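Endoglucanase A (Clostridium cellulolyticum, PDB 1EDG) hydrolyses internal beta-1,4-glucosidic bonds of cellulose as an endoglucanase, through a catalytic domain of glycoside hydrolase family 5. Local coordinates at residues L163-M168 with R217-P222. Residues are numbered along the deposited sequence; the frame is centred on the assembly and turned at random.
Sequences LIFEGM and RYLMCP
Arg217 reaches Phe165 and Leu163 because its CG stands between the backbone N and the carbonyl carbon (chi1 84°) and its chain bends at chi3. Chi1, with the chain extended at chi2, lays CD over one face of the Phe165 ring, a CH-pi contact 3.8 Å from CD to the ring centroid. The bend at chi3 then turns the guanidinium toward Leu163 O. The guanidinium is an off-centre cation-pi partner of the ring, its plane turned 43° from it. Its NH1 donates to Leu163 O at 3.1 Å, tilted out of the carbonyl plane. Water 1 also donates to Leu163 O and accepts from Tyr218 N, so this carbonyl is gripped twice. NH2 binds Asn214 OD1 and Tyr159 O, which should fix the rotation of the group.

Beyond the arginine the strands run parallel. The firm backbone bond is Met220 N to Phe165 O, at 2.8 Å. Phe165 N to Tyr218 O is weak at 3.5 Å, as is Gly167 N to Met220 O. Water 2 donates to Met220 O and accepts a weak bond from Met168 N, bridging the two segments where the chain leaves strand 163-166 and the backbones move apart.

Phe165 and Leu219 share one face of the sheet, with Leu219 CD2 3.8 Å from Phe165 CB. Glu166 and Met220 share the opposite face. Met220 sets SD 3.9 Å from Ile164 CG2, and its bent end brings CE to Glu166 OE1.

The pair joins adjacent strands 163-166 and 219-222 of the eight-stranded TIM barrel. Glu166 and Met220 turn to the barrel interior, where both touch Ile118 of strand 116-120 and Glu166 OE2 forms a salt bridge with Arg79 of strand 77-80. Phe165 and Leu219 face the surrounding helices, meeting Trp149 of helix 138-155 and Arg208 of helix 187-209 respectively.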
loop_
_atom_site.group_PDB
_atom_site.type_symbol
_atom_site.label_atom_id
_atom_site.label_comp_id
_atom_site.label_asym_id
_atom_site.label_seq_id
_atom_site.Cartn_x
_atom_site.Cartn_y
_atom_site.Cartn_z
ATOM N N LEU A 163 7.418 -12.048 -4.607
ATOM C CA LEU A 163 6.616 -11.087 -5.362
ATOM C C LEU A 163 5.129 -11.285 -5.052
ATOM O O LEU A 163 4.583 -12.381 -5.224
ATOM C CB LEU A 163 6.875 -11.233 -6.866
ATOM C CG LEU A 163 6.094 -10.313 -7.808
ATOM C CD1 LEU A 163 6.410 -8.856 -7.509
ATOM C CD2 LEU A 163 6.433 -10.656 -9.256
ATOM N N ILE A 164 4.491 -10.216 -4.588
ATOM C CA ILE A 164 3.076 -10.206 -4.208
ATOM C C ILE A 164 2.323 -9.274 -5.166
ATOM O O ILE A 164 2.847 -8.215 -5.527
ATOM C CB ILE A 164 2.931 -9.650 -2.765
ATOM C CG1 ILE A 164 3.762 -10.501 -1.794
ATOM C CG2 ILE A 164 1.459 -9.592 -2.341
ATOM C CD1 ILE A 164 4.119 -9.783 -0.503
ATOM N N PHE A 165 1.115 -9.670 -5.581
ATOM C CA PHE A 165 0.304 -8.852 -6.488
ATOM C C PHE A 165 -0.842 -8.219 -5.718
ATOM O O PHE A 165 -1.543 -8.911 -4.983
ATOM C CB PHE A 165 -0.308 -9.697 -7.608
ATOM C CG PHE A 165 0.681 -10.214 -8.611
ATOM C CD1 PHE A 165 1.932 -9.615 -8.772
ATOM C CD2 PHE A 165 0.339 -11.287 -9.429
ATOM C CE1 PHE A 165 2.829 -10.077 -9.735
ATOM C CE2 PHE A 165 1.228 -11.763 -10.400
ATOM C CZ PHE A 165 2.480 -11.153 -10.553
ATOM N N GLU A 166 -1.042 -6.916 -5.905
ATOM C CA GLU A 166 -2.128 -6.174 -5.266
ATOM C C GLU A 166 -3.026 -5.721 -6.430
ATOM O O GLU A 166 -2.689 -4.783 -7.155
ATOM C CB GLU A 166 -1.564 -4.973 -4.512
ATOM C CG GLU A 166 -2.595 -4.091 -3.831
ATOM C CD GLU A 166 -1.976 -2.815 -3.278
ATOM O OE1 GLU A 166 -0.877 -2.887 -2.703
ATOM O OE2 GLU A 166 -2.577 -1.734 -3.419
ATOM N N GLY A 167 -4.164 -6.389 -6.590
ATOM C CA GLY A 167 -5.066 -6.112 -7.694
ATOM C C GLY A 167 -5.451 -4.671 -7.966
ATOM O O GLY A 167 -5.346 -4.206 -9.111
ATOM N N MET A 168 -5.944 -3.985 -6.938
ATOM C CA MET A 168 -6.367 -2.586 -7.040
ATOM C C MET A 168 -5.846 -1.815 -5.839
ATOM O O MET A 168 -5.569 -2.401 -4.788
ATOM C CB MET A 168 -7.895 -2.478 -7.073
ATOM C CG MET A 168 -8.533 -3.139 -8.286
ATOM S SD MET A 168 -10.335 -3.179 -8.210
ATOM C CE MET A 168 -10.568 -4.578 -7.109
ATOM N N ARG A 217 1.213 -17.814 -5.305
ATOM C CA ARG A 217 1.691 -16.588 -4.668
ATOM C C ARG A 217 0.601 -15.872 -3.867
ATOM O O ARG A 217 -0.586 -16.134 -4.046
ATOM C CB ARG A 217 2.339 -15.639 -5.697
ATOM C CG ARG A 217 1.390 -14.740 -6.470
ATOM C CD ARG A 217 2.154 -13.710 -7.326
ATOM N NE ARG A 217 2.804 -14.329 -8.483
ATOM C CZ ARG A 217 4.091 -14.669 -8.540
ATOM N NH1 ARG A 217 4.900 -14.442 -7.506
ATOM N NH2 ARG A 217 4.564 -15.291 -9.613
ATOM N N TYR A 218 1.011 -15.018 -2.936
ATOM C CA TYR A 218 0.064 -14.256 -2.129
ATOM C C TYR A 218 -0.507 -13.101 -2.954
ATOM O O TYR A 218 0.213 -12.475 -3.747
ATOM C CB TYR A 218 0.747 -13.715 -0.869
ATOM C CG TYR A 218 0.971 -14.762 0.193
ATOM C CD1 TYR A 218 2.098 -15.578 0.167
ATOM C CD2 TYR A 218 0.043 -14.946 1.216
ATOM C CE1 TYR A 218 2.297 -16.559 1.137
ATOM C CE2 TYR A 218 0.226 -15.921 2.185
ATOM C CZ TYR A 218 1.352 -16.721 2.143
ATOM O OH TYR A 218 1.531 -17.686 3.106
ATOM N N LEU A 219 -1.798 -12.836 -2.775
ATOM C CA LEU A 219 -2.487 -11.766 -3.482
ATOM C C LEU A 219 -3.142 -10.836 -2.460
ATOM O O LEU A 219 -3.606 -11.296 -1.423
ATOM C CB LEU A 219 -3.561 -12.358 -4.410
ATOM C CG LEU A 219 -3.099 -13.425 -5.413
ATOM C CD1 LEU A 219 -4.286 -13.963 -6.212
ATOM C CD2 LEU A 219 -2.046 -12.847 -6.359
ATOM N N MET A 220 -3.179 -9.538 -2.750
ATOM C CA MET A 220 -3.784 -8.564 -1.843
ATOM C C MET A 220 -5.067 -7.985 -2.427
ATOM O O MET A 220 -5.128 -7.654 -3.618
ATOM C CB MET A 220 -2.804 -7.425 -1.542
ATOM C CG MET A 220 -1.657 -7.817 -0.627
ATOM S SD MET A 220 -0.334 -6.569 -0.586
ATOM C CE MET A 220 -1.168 -5.175 0.189
ATOM N N CYS A 221 -6.074 -7.824 -1.570
ATOM C CA CYS A 221 -7.364 -7.287 -1.981
ATOM C C CYS A 221 -7.891 -6.249 -0.994
ATOM O O CYS A 221 -7.934 -6.503 0.215
ATOM C CB CYS A 221 -8.397 -8.416 -2.091
ATOM S SG CYS A 221 -7.988 -9.695 -3.283
ATOM N N PRO A 222 -8.219 -5.039 -1.480
ATOM C CA PRO A 222 -8.744 -3.963 -0.646
ATOM C C PRO A 222 -10.277 -3.928 -0.730
ATOM O O PRO A 222 -10.878 -4.578 -1.601
ATOM C CB PRO A 222 -8.162 -2.714 -1.303
ATOM C CG PRO A 222 -8.237 -3.063 -2.750
ATOM C CD PRO A 222 -7.765 -4.507 -2.786
HETATM O O HOH W 1 3.715 -13.989 -2.944
HETATM O O HOH W 2 -7.121 -6.455 -5.510
#